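Local coordinates for UPF0255 protein frsA (PDB 4I4C) that probably hydrolyses carboxylic esters, as a serine-esterase relative within the alpha/beta-hydrolase clan, at residues A[310-314]-A[315-319]; A[198-201]-A[202-206]. All coordinates share one frame; numbering follows the deposited sequence.

Overall arrangement
Contact 2 is buried almost at the centre of the chain, about 2 Å from it, where strand 193-199 of the eight-stranded sheet ends in a tight turn. Contact 1 is partly buried and more peripheral, its centre about 17 Å out, at the start of helix 314-323. The two centres are about 18 Å apart, yet Val-319 CG1 comes within 4.0 Å of Leu-202 CB, and Met-312 of contact 1 and Gly-201 and Leu-202 of contact 2 line the pocket of the bound hexanoic acid. Contact 1 supplies an apolar side chain, its Lys-314 and Asp-318 being tied to other parts of the chain; contact 2 presents a backbone N-H and relies on main-chain bonds and a water.

Contact 1: A[310-314]-A[315-319]; sequences QQMPK and MYLDV
Met-312 meets Tyr-316 and Leu-317 at the point where the chain enters helix 314-323. Its chain bends at the last torsion (chi3 -60°), which brings CE to 3.6 Å from Leu-317 CD2. Met-312 SD touches Tyr-316 CB and lies 5.4 Å from the centroid of the Tyr-316 ring, an oblique Met-aromatic contact. These contacts set a pocket-lining methionine against the first turn of the helix, its side chain about 4 Å from the bound hexanoic acid (nearest atoms). Pro-313 runs alongside the same tyrosine, pointing the same way, with CB at the ring edge in its plane and CD 3.8 Å from CD2 of Tyr-316.

Two backbone bonds define the helix start. Pro-313, at the N-cap, offers its O weakly to Tyr-316 N, the N-H bent to 134°; Lys-314 O receives Asp-318 N at 2.8 Å in a regular helical bond.

The charged pair is looser. The extended Lys-314 chain runs obliquely past the Asp-318 carboxylate, from CG to CE, which lies near the carboxylate plane, 3.5 Å from both Asp-318 oxygens. No salt bridge forms, since Lys-314 NZ stays 4.6 Å from Asp-318 OD2. The ammonium is bonded to Ser-24 O instead, and the carboxylate oxygens are taken by the hydroxyls of Tyr-29 and Tyr-49.

Leu-37 of helix 31-44 and Tyr-29 of strand 28-29 pack on both Lys-314 and Leu-317, while Ile-331 of helix 331-337 also touches Leu-317.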
# COMPACT_ATOMS: atom_id res chain seq x y z
N GLN A 310 7.65 -19.63 3.99
CA GLN A 310 7.01 -20.57 4.91
C GLN A 310 7.19 -20.21 6.38
O GLN A 310 6.58 -20.82 7.26
CB GLN A 310 7.55 -21.98 4.65
CG GLN A 310 7.19 -22.53 3.29
CD GLN A 310 7.93 -23.83 2.99
OE1 GLN A 310 8.31 -24.55 3.92
NE2 GLN A 310 8.14 -24.12 1.70
N GLN A 311 8.04 -19.22 6.66
CA GLN A 311 8.35 -18.84 8.03
C GLN A 311 7.82 -17.46 8.40
O GLN A 311 8.02 -16.99 9.51
CB GLN A 311 9.87 -18.93 8.27
CG GLN A 311 10.38 -20.36 8.33
CD GLN A 311 9.50 -21.26 9.19
OE1 GLN A 311 9.36 -21.06 10.40
NE2 GLN A 311 8.88 -22.25 8.56
N MET A 312 7.15 -16.82 7.44
CA MET A 312 6.49 -15.52 7.63
C MET A 312 5.33 -15.56 8.62
O MET A 312 4.61 -16.55 8.69
CB MET A 312 5.93 -15.05 6.29
CG MET A 312 6.96 -14.63 5.31
SD MET A 312 6.13 -13.73 4.01
CE MET A 312 4.99 -14.98 3.39
N PRO A 313 5.11 -14.45 9.36
CA PRO A 313 3.96 -14.36 10.25
C PRO A 313 2.65 -14.62 9.51
O PRO A 313 2.55 -14.37 8.32
CB PRO A 313 4.03 -12.92 10.77
CG PRO A 313 5.50 -12.61 10.76
CD PRO A 313 6.01 -13.28 9.50
N LYS A 314 1.65 -15.13 10.23
CA LYS A 314 0.38 -15.50 9.62
C LYS A 314 -0.29 -14.36 8.86
O LYS A 314 -0.98 -14.60 7.87
CB LYS A 314 -0.57 -16.05 10.69
CG LYS A 314 -1.89 -16.52 10.12
CD LYS A 314 -2.84 -17.06 11.20
CE LYS A 314 -4.14 -17.50 10.53
NZ LYS A 314 -5.08 -18.05 11.55
N MET A 315 -0.11 -13.12 9.33
CA MET A 315 -0.76 -11.98 8.66
C MET A 315 -0.35 -11.86 7.19
O MET A 315 -1.18 -11.55 6.35
CB MET A 315 -0.47 -10.65 9.36
CG MET A 315 -1.49 -9.57 8.96
SD MET A 315 -0.94 -7.85 9.00
CE MET A 315 0.05 -7.77 7.50
N TYR A 316 0.91 -12.12 6.90
CA TYR A 316 1.39 -12.04 5.51
C TYR A 316 0.82 -13.16 4.64
O TYR A 316 0.39 -12.92 3.50
CB TYR A 316 2.93 -11.99 5.43
CG TYR A 316 3.51 -10.75 6.12
CD1 TYR A 316 3.57 -9.53 5.44
CD2 TYR A 316 3.95 -10.79 7.44
CE1 TYR A 316 4.07 -8.39 6.06
CE2 TYR A 316 4.46 -9.65 8.07
CZ TYR A 316 4.52 -8.45 7.37
OH TYR A 316 5.01 -7.31 7.96
N LEU A 317 0.82 -14.37 5.18
CA LEU A 317 0.25 -15.50 4.48
C LEU A 317 -1.27 -15.31 4.28
O LEU A 317 -1.80 -15.67 3.23
CB LEU A 317 0.56 -16.80 5.23
CG LEU A 317 2.06 -17.15 5.26
CD1 LEU A 317 2.34 -18.26 6.29
CD2 LEU A 317 2.54 -17.58 3.88
N ASP A 318 -1.94 -14.70 5.26
CA ASP A 318 -3.38 -14.41 5.13
C ASP A 318 -3.63 -13.40 4.00
O ASP A 318 -4.52 -13.59 3.17
CB ASP A 318 -3.97 -13.86 6.44
CG ASP A 318 -4.10 -14.92 7.57
OD1 ASP A 318 -3.90 -16.14 7.35
OD2 ASP A 318 -4.46 -14.50 8.69
N VAL A 319 -2.85 -12.32 3.98
CA VAL A 319 -2.96 -11.35 2.90
C VAL A 319 -2.71 -11.99 1.52
O VAL A 319 -3.44 -11.71 0.56
CB VAL A 319 -1.98 -10.17 3.09
CG1 VAL A 319 -1.87 -9.34 1.80
CG2 VAL A 319 -2.44 -9.30 4.24

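Contact 2: A[198-201]-A[202-206]; sequences VSAG and LDSLQ. With 6NA (hexanoic acid), chain D.
Gly-201 and Leu-202 meet the carboxyl end of the bound hexanoic acid, Leu-202 through its N-H and Gly-201 through CA. Leu-202 N donates to the ligand atom O at 3.0 Å, and the bond is fairly straight, with an N-H...O angle of 159°. Beside it, Gly-201 CA approaches the same ligand oxygen to 3.2 Å, a closeness possible because no side chain stands on that carbon.

The N-H is positioned by a type I beta turn from Gly-201 to Ser-204. Its closing bond runs from Ser-204 N to Gly-201 O, 3.2 Å long and straight at the hydrogen (165°), although the donor stands well above the carbonyl plane. At the base of the turn the packing is tight: Ala-200 CB and Ser-204 CB are 3.5 Å apart, shorter than usual van der Waals contact. A water 2.8 Å from Ser-204 OG also accepts from Gly-201 N at 3.2 Å, joining the two arms of the turn.

Further out, Leu-202 packs on Val-319 and Leu-320 of helix 314-323, and its carbonyl is bonded to Arg-323. Asp-203 OD2 makes a salt bridge with Arg-53, and the Asp-203 side chain also touches Met-315 of helix 314-323.

Phe-273 N, at the start of the helix following strand 266-271, also bonds the ligand. Two backbone amides, one from the loop after strand 193-199 and one from this strand-helix junction, gripping a carboxyl group are consistent with the oxyanion hole of the alpha/beta-hydrolase fold, which would here be occupied by the acid.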
# COMPACT_ATOMS: atom_id res chain seq x y z
N VAL A 198 1.19 6.31 -8.83
CA VAL A 198 1.70 5.81 -7.56
C VAL A 198 0.91 4.61 -7.09
O VAL A 198 -0.32 4.66 -7.06
CB VAL A 198 1.63 6.90 -6.47
CG1 VAL A 198 2.22 6.40 -5.17
CG2 VAL A 198 2.35 8.17 -6.94
N SER A 199 1.60 3.52 -6.73
CA SER A 199 0.94 2.37 -6.10
C SER A 199 1.66 1.87 -4.84
O SER A 199 2.88 1.74 -4.84
CB SER A 199 0.80 1.22 -7.10
OG SER A 199 -0.15 1.56 -8.10
N ALA A 200 0.90 1.62 -3.77
CA ALA A 200 1.46 1.00 -2.56
C ALA A 200 1.36 -0.52 -2.65
O ALA A 200 1.09 -1.07 -3.72
CB ALA A 200 0.76 1.52 -1.31
N GLY A 201 1.59 -1.21 -1.53
CA GLY A 201 1.67 -2.66 -1.54
C GLY A 201 0.35 -3.36 -1.27
O GLY A 201 -0.68 -2.70 -1.18
N LEU A 202 0.39 -4.68 -1.11
CA LEU A 202 -0.82 -5.51 -1.04
C LEU A 202 -1.73 -5.30 0.18
O LEU A 202 -2.87 -5.74 0.18
CB LEU A 202 -0.46 -7.00 -1.16
CG LEU A 202 0.13 -7.42 -2.51
CD1 LEU A 202 0.64 -8.86 -2.45
CD2 LEU A 202 -0.90 -7.27 -3.63
N ASP A 203 -1.24 -4.62 1.22
CA ASP A 203 -2.07 -4.34 2.40
C ASP A 203 -2.34 -2.85 2.62
O ASP A 203 -2.74 -2.43 3.71
CB ASP A 203 -1.52 -5.01 3.67
CG ASP A 203 -0.10 -4.61 3.99
OD1 ASP A 203 0.32 -3.49 3.65
OD2 ASP A 203 0.62 -5.42 4.61
N SER A 204 -2.13 -2.06 1.57
CA SER A 204 -2.49 -0.64 1.63
C SER A 204 -3.67 -0.40 0.70
O SER A 204 -3.98 -1.23 -0.15
CB SER A 204 -1.30 0.23 1.18
OG SER A 204 -0.28 0.30 2.18
N LEU A 205 -4.31 0.75 0.84
CA LEU A 205 -5.31 1.19 -0.11
C LEU A 205 -4.74 2.42 -0.81
O LEU A 205 -3.88 3.12 -0.26
CB LEU A 205 -6.63 1.56 0.60
CG LEU A 205 -7.32 0.59 1.56
CD1 LEU A 205 -8.52 1.29 2.19
CD2 LEU A 205 -7.76 -0.71 0.90
N GLN A 206 -5.22 2.71 -2.02
CA GLN A 206 -4.68 3.81 -2.81
C GLN A 206 -4.91 5.18 -2.16
O GLN A 206 -4.25 6.18 -2.49
CB GLN A 206 -5.24 3.78 -4.23
CG GLN A 206 -6.74 3.99 -4.33
CD GLN A 206 -7.15 4.16 -5.77
OE1 GLN A 206 -7.02 5.24 -6.33
NE2 GLN A 206 -7.62 3.09 -6.40
CA 6NA D . 4.61 -7.06 -0.17
C 6NA D . 3.64 -5.94 -0.08
O 6NA D . 3.27 -5.33 -1.04
CB 6NA D . 4.05 -8.38 0.16
CG 6NA D . 4.89 -9.54 -0.03
CD 6NA D . 6.06 -9.70 0.82
C6 6NA D . 5.83 -10.33 2.10
OXT 6NA D . 3.20 -5.61 0.98
O HOH W 1 2.22 -0.84 1.56